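Local coordinates for alanine glyoxylate transaminase (Thermococcus litoralis, PDB 2ZC0), which catalyses the transfer of an amino group from alanine to glyoxylate, using pyridoxal 5'-phosphate as its cofactor, at the interface of chains A and B. Numbering follows the deposited sequence. Chains: chain A/B, Alanine glyoxylate transaminase.

The four contacts are parts of one two-fold interface of the homodimer, so each recurs with the chains exchanged. All distances here run between C-alpha centres. Contacts 2 and 3 are neighbours, about 12 Å apart, and both use helix 262-276 of chain B. Contact 4 lies about 20 Å from contact 3 and about 29 Å from contact 2. Contact 1 lies about 21 to 24 Å from the others. Thr108 and Phe277 serve in contacts 1 and 3, with the chains swapped, at the cofactor pockets. Contact 2 holds the N-terminal segment of chain A on chain B, and contact 4 packs the start of helix 51-64 against the 3-10 helix 66-69.

Contact 1: the interface of chains A and B. Residues chain A 71, 276-277; chain B 108, 246-247, 251-252, 254.
The ring of A:Tyr71 lies over the side chain of B:Thr251. The methyl CG2 of B:Thr251 sits 3.4 Å above the ring plane of A:Tyr71, over its centre. OG1 of B:Thr251 lies over the phenol end of the same face, 3.0 Å from OH of A:Tyr71, a doubtful, poorly directed hydrogen bond. CE2 of A:Phe277 covers the opposite face, so the ring is clamped on both sides. A second link joins B:Arg254 to the backbone of A:Asp276. NH2 of B:Arg254 donates to the carbonyl O of A:Asp276 at 2.7 Å, but the bond is bent, 125° at the hydrogen. The arginine chain bends at chi2 (-74°) and chi3 (59°), which turns the guanidinium back toward B:Thr251. NH1 of B:Arg254 donates to the carbonyl O of B:Thr251 at 3.2 Å. One guanidinium thus ties the two loops together. B:Lys247 is the family's Schiff-base lysine; the cofactor here is the amino form, PMP, which needs no bond to it. B:Thr108, B:Ser246, B:Thr251 and B:Arg254 also line the cofactor pocket. A:Tyr71 matches the family's tyrosine that reaches the partner's cofactor phosphate, so chain A probably helps to complete the active site of chain B. NZ of B:Lys247 comes 3.6 Å from OH of A:Tyr71.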
loop_
_atom_site.group_PDB
_atom_site.type_symbol
_atom_site.label_atom_id
_atom_site.label_comp_id
_atom_site.label_asym_id
_atom_site.label_seq_id
_atom_site.Cartn_x
_atom_site.Cartn_y
_atom_site.Cartn_z
ATOM N N TYR A 71 29.944 -14.930 0.999
ATOM C CA TYR A 71 28.715 -14.665 0.275
ATOM C C TYR A 71 28.699 -15.521 -0.980
ATOM O O TYR A 71 29.735 -16.031 -1.416
ATOM C CB TYR A 71 28.638 -13.196 -0.138
ATOM C CG TYR A 71 28.400 -12.249 1.008
ATOM C CD1 TYR A 71 27.320 -12.437 1.871
ATOM C CD2 TYR A 71 29.211 -11.124 1.189
ATOM C CE1 TYR A 71 27.048 -11.529 2.877
ATOM C CE2 TYR A 71 28.949 -10.209 2.193
ATOM C CZ TYR A 71 27.862 -10.418 3.032
ATOM O OH TYR A 71 27.577 -9.523 4.024
ATOM N N ASP A 276 17.720 -11.178 1.908
ATOM C CA ASP A 276 18.447 -12.243 2.614
ATOM C C ASP A 276 19.930 -12.284 2.220
ATOM O O ASP A 276 20.725 -12.936 2.878
ATOM C CB ASP A 276 17.827 -13.643 2.387
ATOM C CG ASP A 276 17.983 -14.151 0.961
ATOM O OD1 ASP A 276 19.009 -13.876 0.322
ATOM O OD2 ASP A 276 17.076 -14.862 0.481
ATOM N N PHE A 277 20.284 -11.542 1.173
ATOM C CA PHE A 277 21.637 -11.486 0.607
ATOM C C PHE A 277 21.874 -12.784 -0.160
ATOM O O PHE A 277 22.106 -12.769 -1.365
ATOM C CB PHE A 277 22.741 -11.288 1.661
ATOM C CG PHE A 277 23.921 -10.504 1.135
ATOM C CD1 PHE A 277 24.087 -9.162 1.470
ATOM C CD2 PHE A 277 24.814 -11.079 0.228
ATOM C CE1 PHE A 277 25.118 -8.403 0.911
ATOM C CE2 PHE A 277 25.851 -10.324 -0.339
ATOM C CZ PHE A 277 26.002 -8.985 0.003
ATOM N N THR B 108 21.156 -8.398 7.099
ATOM C CA THR B 108 20.339 -8.081 5.919
ATOM C C THR B 108 18.887 -8.385 6.267
ATOM O O THR B 108 18.004 -7.519 6.169
ATOM C CB THR B 108 20.745 -8.955 4.690
ATOM O OG1 THR B 108 22.067 -8.598 4.262
ATOM C CG2 THR B 108 19.771 -8.762 3.525
ATOM N N SER B 246 28.544 -12.114 10.711
ATOM C CA SER B 246 29.089 -12.464 9.422
ATOM C C SER B 246 30.530 -12.017 9.191
ATOM O O SER B 246 31.291 -12.727 8.537
ATOM C CB SER B 246 28.174 -11.943 8.303
ATOM O OG SER B 246 28.056 -10.540 8.353
ATOM N N LYS B 247 30.912 -10.863 9.731
ATOM C CA LYS B 247 32.273 -10.370 9.557
ATOM C C LYS B 247 33.225 -11.047 10.549
ATOM O O LYS B 247 34.429 -10.793 10.552
ATOM C CB LYS B 247 32.314 -8.846 9.735
ATOM C CG LYS B 247 31.318 -8.067 8.871
ATOM C CD LYS B 247 31.489 -8.360 7.379
ATOM C CE LYS B 247 30.517 -7.535 6.524
ATOM N NZ LYS B 247 29.093 -7.832 6.827
ATOM N N THR B 251 30.775 -14.639 6.493
ATOM C CA THR B 251 29.673 -13.943 5.882
ATOM C C THR B 251 28.623 -14.833 5.206
ATOM O O THR B 251 27.508 -14.391 4.926
ATOM C CB THR B 251 30.272 -12.921 4.914
ATOM O OG1 THR B 251 29.464 -11.746 4.889
ATOM C CG2 THR B 251 30.422 -13.503 3.546
ATOM N N GLY B 252 28.959 -16.096 4.972
ATOM C CA GLY B 252 28.011 -16.993 4.336
ATOM C C GLY B 252 27.111 -17.793 5.266
ATOM O O GLY B 252 26.191 -18.473 4.802
ATOM N N ARG B 254 24.954 -16.644 7.424
ATOM C CA ARG B 254 23.673 -15.946 7.547
ATOM C C ARG B 254 23.194 -15.898 8.998
ATOM O O ARG B 254 22.063 -16.298 9.295
ATOM C CB ARG B 254 22.594 -16.608 6.686
ATOM C CG ARG B 254 22.999 -16.942 5.247
ATOM C CD ARG B 254 23.084 -15.695 4.379
ATOM N NE ARG B 254 24.058 -14.768 4.924
ATOM C CZ ARG B 254 23.847 -13.470 5.096
ATOM N NH1 ARG B 254 24.810 -12.720 5.602
ATOM N NH2 ARG B 254 22.688 -12.922 4.758
#

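Contact 2: the interface of chains A and B. Residues chain A 11, 14-16; chain B 117, 267, 270-271.
CG1 of A:Ile14 stands anti to its carbonyl carbon (chi1 -62°), and the chain then runs out straight, chi2 167°. This carries CD1 toward B:Gln271 and B:Val117, while the other branch, CG2, turns to B:Met270. On chain B, the bend of B:Lys267 at chi2 (-71°) brings its amine to the backbone of A:Ala11 and A:Ile14. The amine NZ of B:Lys267 donates to the carbonyl O of A:Ile14 at 2.7 Å. NZ of B:Lys267 also donates to the carbonyl O of A:Ala11 at 3.2 Å, tilted from that carbonyl plane. One lysine thus bridges the 3-10 helix 9-13 and the loop after it. The apolar grip is made by A:Ile14, which buries 75 Å² against chain B. CG2 of A:Ile14 packs 3.5 Å from CB of B:Met270. CD1 of A:Ile14 lies 3.6 Å from CB of B:Gln271 and touches CG2 of B:Val117 at 3.8 Å. The isoleucine is therefore wedged between helices 262-276 and 106-118 of chain B. These contacts hold the N-terminal segment of one subunit on its partner and add to the homodimer interface. SD of B:Met270 rests 3.9 Å from the backbone N of A:Gly16.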
loop_
_atom_site.group_PDB
_atom_site.type_symbol
_atom_site.label_atom_id
_atom_site.label_comp_id
_atom_site.label_asym_id
_atom_site.label_seq_id
_atom_site.Cartn_x
_atom_site.Cartn_y
_atom_site.Cartn_z
ATOM N N ALA A 11 1.671 -3.436 9.749
ATOM C CA ALA A 11 2.128 -4.330 10.801
ATOM C C ALA A 11 0.880 -4.991 11.407
ATOM O O ALA A 11 0.948 -6.084 11.956
ATOM C CB ALA A 11 2.905 -3.548 11.885
ATOM N N ILE A 14 -0.162 -8.509 10.448
ATOM C CA ILE A 14 0.602 -9.600 11.050
ATOM C C ILE A 14 -0.156 -10.111 12.269
ATOM O O ILE A 14 -0.485 -9.340 13.167
ATOM C CB ILE A 14 1.991 -9.126 11.532
ATOM C CG1 ILE A 14 2.812 -8.616 10.353
ATOM C CG2 ILE A 14 2.722 -10.267 12.221
ATOM C CD1 ILE A 14 4.026 -7.857 10.786
ATOM N N LYS A 15 -0.429 -11.409 12.313
ATOM C CA LYS A 15 -1.150 -11.956 13.453
ATOM C C LYS A 15 -0.547 -13.238 13.993
ATOM O O LYS A 15 0.360 -13.822 13.394
ATOM C CB LYS A 15 -2.620 -12.163 13.089
ATOM C CG LYS A 15 -2.842 -12.968 11.837
ATOM C CD LYS A 15 -4.335 -13.085 11.522
ATOM C CE LYS A 15 -4.535 -13.729 10.173
ATOM N NZ LYS A 15 -3.779 -12.969 9.144
ATOM N N GLY A 16 -1.045 -13.662 15.152
ATOM C CA GLY A 16 -0.545 -14.869 15.792
ATOM C C GLY A 16 -0.713 -16.128 14.968
ATOM O O GLY A 16 -1.526 -16.180 14.046
ATOM N N VAL B 117 7.961 -4.044 9.410
ATOM C CA VAL B 117 7.144 -3.729 10.562
ATOM C C VAL B 117 7.077 -2.234 10.869
ATOM O O VAL B 117 6.116 -1.756 11.483
ATOM C CB VAL B 117 7.672 -4.496 11.793
ATOM C CG1 VAL B 117 7.331 -3.760 13.077
ATOM C CG2 VAL B 117 7.058 -5.875 11.825
ATOM N N LYS B 267 5.852 -7.832 17.154
ATOM C CA LYS B 267 5.458 -7.929 15.762
ATOM C C LYS B 267 6.540 -8.467 14.852
ATOM O O LYS B 267 6.259 -9.175 13.885
ATOM C CB LYS B 267 4.961 -6.575 15.273
ATOM C CG LYS B 267 3.586 -6.223 15.820
ATOM C CD LYS B 267 2.518 -7.115 15.170
ATOM C CE LYS B 267 1.152 -6.867 15.759
ATOM N NZ LYS B 267 0.115 -7.342 14.814
ATOM N N MET B 270 6.360 -12.094 15.379
ATOM C CA MET B 270 5.117 -12.662 14.891
ATOM C C MET B 270 5.181 -12.943 13.390
ATOM O O MET B 270 4.698 -13.974 12.928
ATOM C CB MET B 270 3.954 -11.709 15.173
ATOM C CG MET B 270 3.064 -12.120 16.317
ATOM S SD MET B 270 1.606 -11.048 16.382
ATOM C CE MET B 270 1.637 -10.603 18.074
ATOM N N GLN B 271 5.778 -12.013 12.644
ATOM C CA GLN B 271 5.907 -12.117 11.191
ATOM C C GLN B 271 7.034 -13.031 10.704
ATOM O O GLN B 271 6.998 -13.512 9.573
ATOM C CB GLN B 271 6.135 -10.729 10.580
ATOM C CG GLN B 271 7.576 -10.187 10.779
ATOM C CD GLN B 271 7.843 -8.843 10.088
ATOM O OE1 GLN B 271 7.072 -8.386 9.255
ATOM N NE2 GLN B 271 8.952 -8.224 10.430
#

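Contact 3: the interface of chains A and B. Residues chain A 20, 108, 132, 134; chain B 273-274, 277.
Helices 106-118 and 133-140 of chain A, with the loop residue A:Tyr132, meet the end of helix 262-276 of chain B and the loop holding B:Phe277. The side chains of A:Asn134 and B:Gln273 cross at about a right angle, their amide planes turned 36° apart. A:Asn134 gives up 57 Å² to the partner. CG of B:Gln273 is anti to its backbone N (chi1 -171°), and the chain runs extended across the A:Asn134 amide. CG of B:Gln273 also lies over the centre of the B:Phe277 ring, 3.8 Å above its plane, and supports it within its own chain. A:Tyr132 comes to the edge of this ring, its phenol OH in the plane of the phenylalanine. Further along the same rim, OG1 of A:Thr108 lies 3.6 Å from CD1 of B:Phe277. CB of B:Pro274 packs against the backbone O of A:Asn134 at 3.7 Å. Water 1 joins the two backbones. It lies 3.0 Å from the carbonyl O of A:Thr108. The carbonyl O of B:Pro274 is 2.7 Å from water 1. A:Thr108 and A:Tyr132 both line the cofactor pocket. By packing against them, chain B probably steadies that pocket, which would link dimer formation to the shape of the active site.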
loop_
_atom_site.group_PDB
_atom_site.type_symbol
_atom_site.label_atom_id
_atom_site.label_comp_id
_atom_site.label_asym_id
_atom_site.label_seq_id
_atom_site.Cartn_x
_atom_site.Cartn_y
_atom_site.Cartn_z
ATOM N N ALA A 20 2.976 -21.811 15.657
ATOM C CA ALA A 20 4.141 -21.247 16.334
ATOM C C ALA A 20 3.863 -21.124 17.832
ATOM O O ALA A 20 4.742 -21.375 18.656
ATOM C CB ALA A 20 4.480 -19.874 15.748
ATOM N N THR A 108 9.874 -21.489 2.424
ATOM C CA THR A 108 9.268 -20.319 3.061
ATOM C C THR A 108 9.771 -19.041 2.398
ATOM O O THR A 108 8.986 -18.204 1.974
ATOM C CB THR A 108 9.619 -20.242 4.576
ATOM O OG1 THR A 108 9.149 -21.419 5.245
ATOM C CG2 THR A 108 8.974 -19.010 5.222
ATOM N N TYR A 132 -1.499 -24.818 3.987
ATOM C CA TYR A 132 -0.365 -24.628 4.904
ATOM C C TYR A 132 -0.491 -23.258 5.592
ATOM O O TYR A 132 -0.406 -22.234 4.925
ATOM C CB TYR A 132 0.942 -24.701 4.103
ATOM C CG TYR A 132 2.198 -24.551 4.930
ATOM C CD1 TYR A 132 3.330 -23.920 4.398
ATOM C CD2 TYR A 132 2.252 -25.011 6.247
ATOM C CE1 TYR A 132 4.482 -23.743 5.157
ATOM C CE2 TYR A 132 3.400 -24.843 7.018
ATOM C CZ TYR A 132 4.512 -24.205 6.466
ATOM O OH TYR A 132 5.643 -24.016 7.228
ATOM N N ASN A 134 1.478 -21.331 7.301
ATOM C CA ASN A 134 2.500 -20.335 7.103
ATOM C C ASN A 134 2.381 -19.600 5.793
ATOM O O ASN A 134 2.695 -18.422 5.733
ATOM C CB ASN A 134 3.886 -20.927 7.293
ATOM C CG ASN A 134 4.382 -20.707 8.703
ATOM O OD1 ASN A 134 3.593 -20.749 9.645
ATOM N ND2 ASN A 134 5.669 -20.459 8.862
ATOM N N GLN B 273 8.334 -16.400 11.343
ATOM C CA GLN B 273 8.242 -17.777 10.858
ATOM C C GLN B 273 7.746 -17.862 9.419
ATOM O O GLN B 273 8.298 -18.612 8.616
ATOM C CB GLN B 273 7.365 -18.642 11.787
ATOM C CG GLN B 273 7.412 -20.145 11.447
ATOM C CD GLN B 273 6.884 -21.026 12.562
ATOM O OE1 GLN B 273 7.566 -21.249 13.574
ATOM N NE2 GLN B 273 5.660 -21.536 12.389
ATOM N N PRO B 274 6.711 -17.078 9.070
ATOM C CA PRO B 274 6.178 -17.099 7.707
ATOM C C PRO B 274 7.118 -16.519 6.635
ATOM O O PRO B 274 6.845 -16.668 5.436
ATOM C CB PRO B 274 4.864 -16.314 7.827
ATOM C CG PRO B 274 4.494 -16.447 9.288
ATOM C CD PRO B 274 5.824 -16.308 9.962
ATOM N N PHE B 277 11.127 -18.686 8.465
ATOM C CA PHE B 277 10.908 -19.807 9.386
ATOM C C PHE B 277 11.918 -19.737 10.534
ATOM O O PHE B 277 11.525 -19.662 11.690
ATOM C CB PHE B 277 11.002 -21.176 8.699
ATOM C CG PHE B 277 10.074 -22.202 9.300
ATOM C CD1 PHE B 277 8.910 -22.566 8.646
ATOM C CD2 PHE B 277 10.336 -22.759 10.557
ATOM C CE1 PHE B 277 8.009 -23.469 9.222
ATOM C CE2 PHE B 277 9.449 -23.657 11.143
ATOM C CZ PHE B 277 8.279 -24.016 10.475
HETATM O O HOH W 1 6.257 -18.110 3.181
#

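Contact 4: the interface of chains A and B. Residues chain A 44, 46-47, 51; chain B 65-66, 69-70.
The loop 44-47 and the start of helix 51-64 of chain A meet the 3-10 helix 66-69 of chain B and its flanking residues. B:Pro66 is at the centre and hides 48 Å² against chain A. The guanidinium of A:Arg51 lies flat over it, with CA of B:Pro66 3.6 Å above the plane and over its centre. The arginine chain is bent at chi2 (-143°) and chi3 (-53°), which turns an edge of the group toward its own loop. NH2 of A:Arg51 donates to the carbonyl O of A:Pro46 at 2.9 Å. This oxygen lies in the guanidinium plane, although the donor stands above the carbonyl plane. The same NH2 of A:Arg51 forms a salt bridge with OE2 of A:Glu47 at 2.9 Å, meeting the carboxylate from above its plane. These bonds within chain A fix the rotation of the flat group that B:Pro66 packs against. A:Pro46 continues the apolar surface, its CB 3.7 Å from CB of B:Pro66. The two proline rings cross obliquely. The packing here is largely between apolar groups and a flat cation. The methyl CE of B:Met70 reaches CG of A:Pro46 at 4.0 Å.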
loop_
_atom_site.group_PDB
_atom_site.type_symbol
_atom_site.label_atom_id
_atom_site.label_comp_id
_atom_site.label_asym_id
_atom_site.label_seq_id
_atom_site.Cartn_x
_atom_site.Cartn_y
_atom_site.Cartn_z
ATOM N N PRO A 44 11.790 -33.576 9.795
ATOM C CA PRO A 44 12.091 -34.918 9.295
ATOM C C PRO A 44 12.691 -35.627 10.508
ATOM O O PRO A 44 12.978 -34.964 11.507
ATOM C CB PRO A 44 13.137 -34.652 8.226
ATOM C CG PRO A 44 13.883 -33.472 8.795
ATOM C CD PRO A 44 12.730 -32.589 9.238
ATOM N N PRO A 46 15.574 -36.826 12.542
ATOM C CA PRO A 46 17.012 -36.538 12.555
ATOM C C PRO A 46 17.884 -37.789 12.522
ATOM O O PRO A 46 19.074 -37.719 12.200
ATOM C CB PRO A 46 17.191 -35.722 13.836
ATOM C CG PRO A 46 16.135 -36.289 14.734
ATOM C CD PRO A 46 14.945 -36.430 13.815
ATOM N N GLU A 47 17.287 -38.931 12.852
ATOM C CA GLU A 47 18.006 -40.202 12.846
ATOM C C GLU A 47 17.921 -40.868 11.473
ATOM O O GLU A 47 18.716 -41.752 11.157
ATOM C CB GLU A 47 17.450 -41.148 13.924
ATOM C CG GLU A 47 17.561 -40.616 15.355
ATOM C CD GLU A 47 18.900 -39.955 15.633
ATOM O OE1 GLU A 47 19.947 -40.537 15.276
ATOM O OE2 GLU A 47 18.900 -38.849 16.214
ATOM N N ARG A 51 23.260 -37.726 9.410
ATOM C CA ARG A 51 23.967 -36.652 10.103
ATOM C C ARG A 51 25.455 -36.892 10.035
ATOM O O ARG A 51 26.217 -36.026 9.600
ATOM C CB ARG A 51 23.519 -36.553 11.562
ATOM C CG ARG A 51 22.040 -36.222 11.719
ATOM C CD ARG A 51 21.768 -35.298 12.910
ATOM N NE ARG A 51 22.337 -35.778 14.172
ATOM C CZ ARG A 51 21.877 -36.813 14.869
ATOM N NH1 ARG A 51 22.474 -37.154 16.000
ATOM N NH2 ARG A 51 20.822 -37.500 14.445
ATOM N N GLU B 65 24.359 -33.468 17.776
ATOM C CA GLU B 65 23.118 -32.745 18.042
ATOM C C GLU B 65 22.070 -32.889 16.944
ATOM O O GLU B 65 22.164 -32.251 15.890
ATOM C CB GLU B 65 23.399 -31.262 18.284
ATOM C CG GLU B 65 22.147 -30.470 18.563
ATOM C CD GLU B 65 21.351 -31.030 19.729
ATOM O OE1 GLU B 65 21.818 -30.907 20.877
ATOM O OE2 GLU B 65 20.258 -31.593 19.500
ATOM N N PRO B 66 21.042 -33.720 17.189
ATOM C CA PRO B 66 19.958 -33.966 16.232
ATOM C C PRO B 66 19.178 -32.706 15.836
ATOM O O PRO B 66 18.573 -32.658 14.766
ATOM C CB PRO B 66 19.095 -35.016 16.946
ATOM C CG PRO B 66 19.327 -34.722 18.393
ATOM C CD PRO B 66 20.808 -34.442 18.451
ATOM N N VAL B 69 19.772 -30.265 12.556
ATOM C CA VAL B 69 19.210 -30.624 11.261
ATOM C C VAL B 69 17.707 -30.308 11.161
ATOM O O VAL B 69 17.086 -30.470 10.101
ATOM C CB VAL B 69 19.489 -32.149 11.013
ATOM C CG1 VAL B 69 18.255 -32.872 10.518
ATOM C CG2 VAL B 69 20.634 -32.305 10.040
ATOM N N MET B 70 17.134 -29.836 12.260
ATOM C CA MET B 70 15.716 -29.521 12.293
ATOM C C MET B 70 15.425 -28.041 12.517
ATOM O O MET B 70 16.326 -27.253 12.798
ATOM C CB MET B 70 15.029 -30.310 13.415
ATOM C CG MET B 70 15.140 -31.835 13.341
ATOM S SD MET B 70 14.231 -32.526 14.733
ATOM C CE MET B 70 15.486 -32.550 15.984
#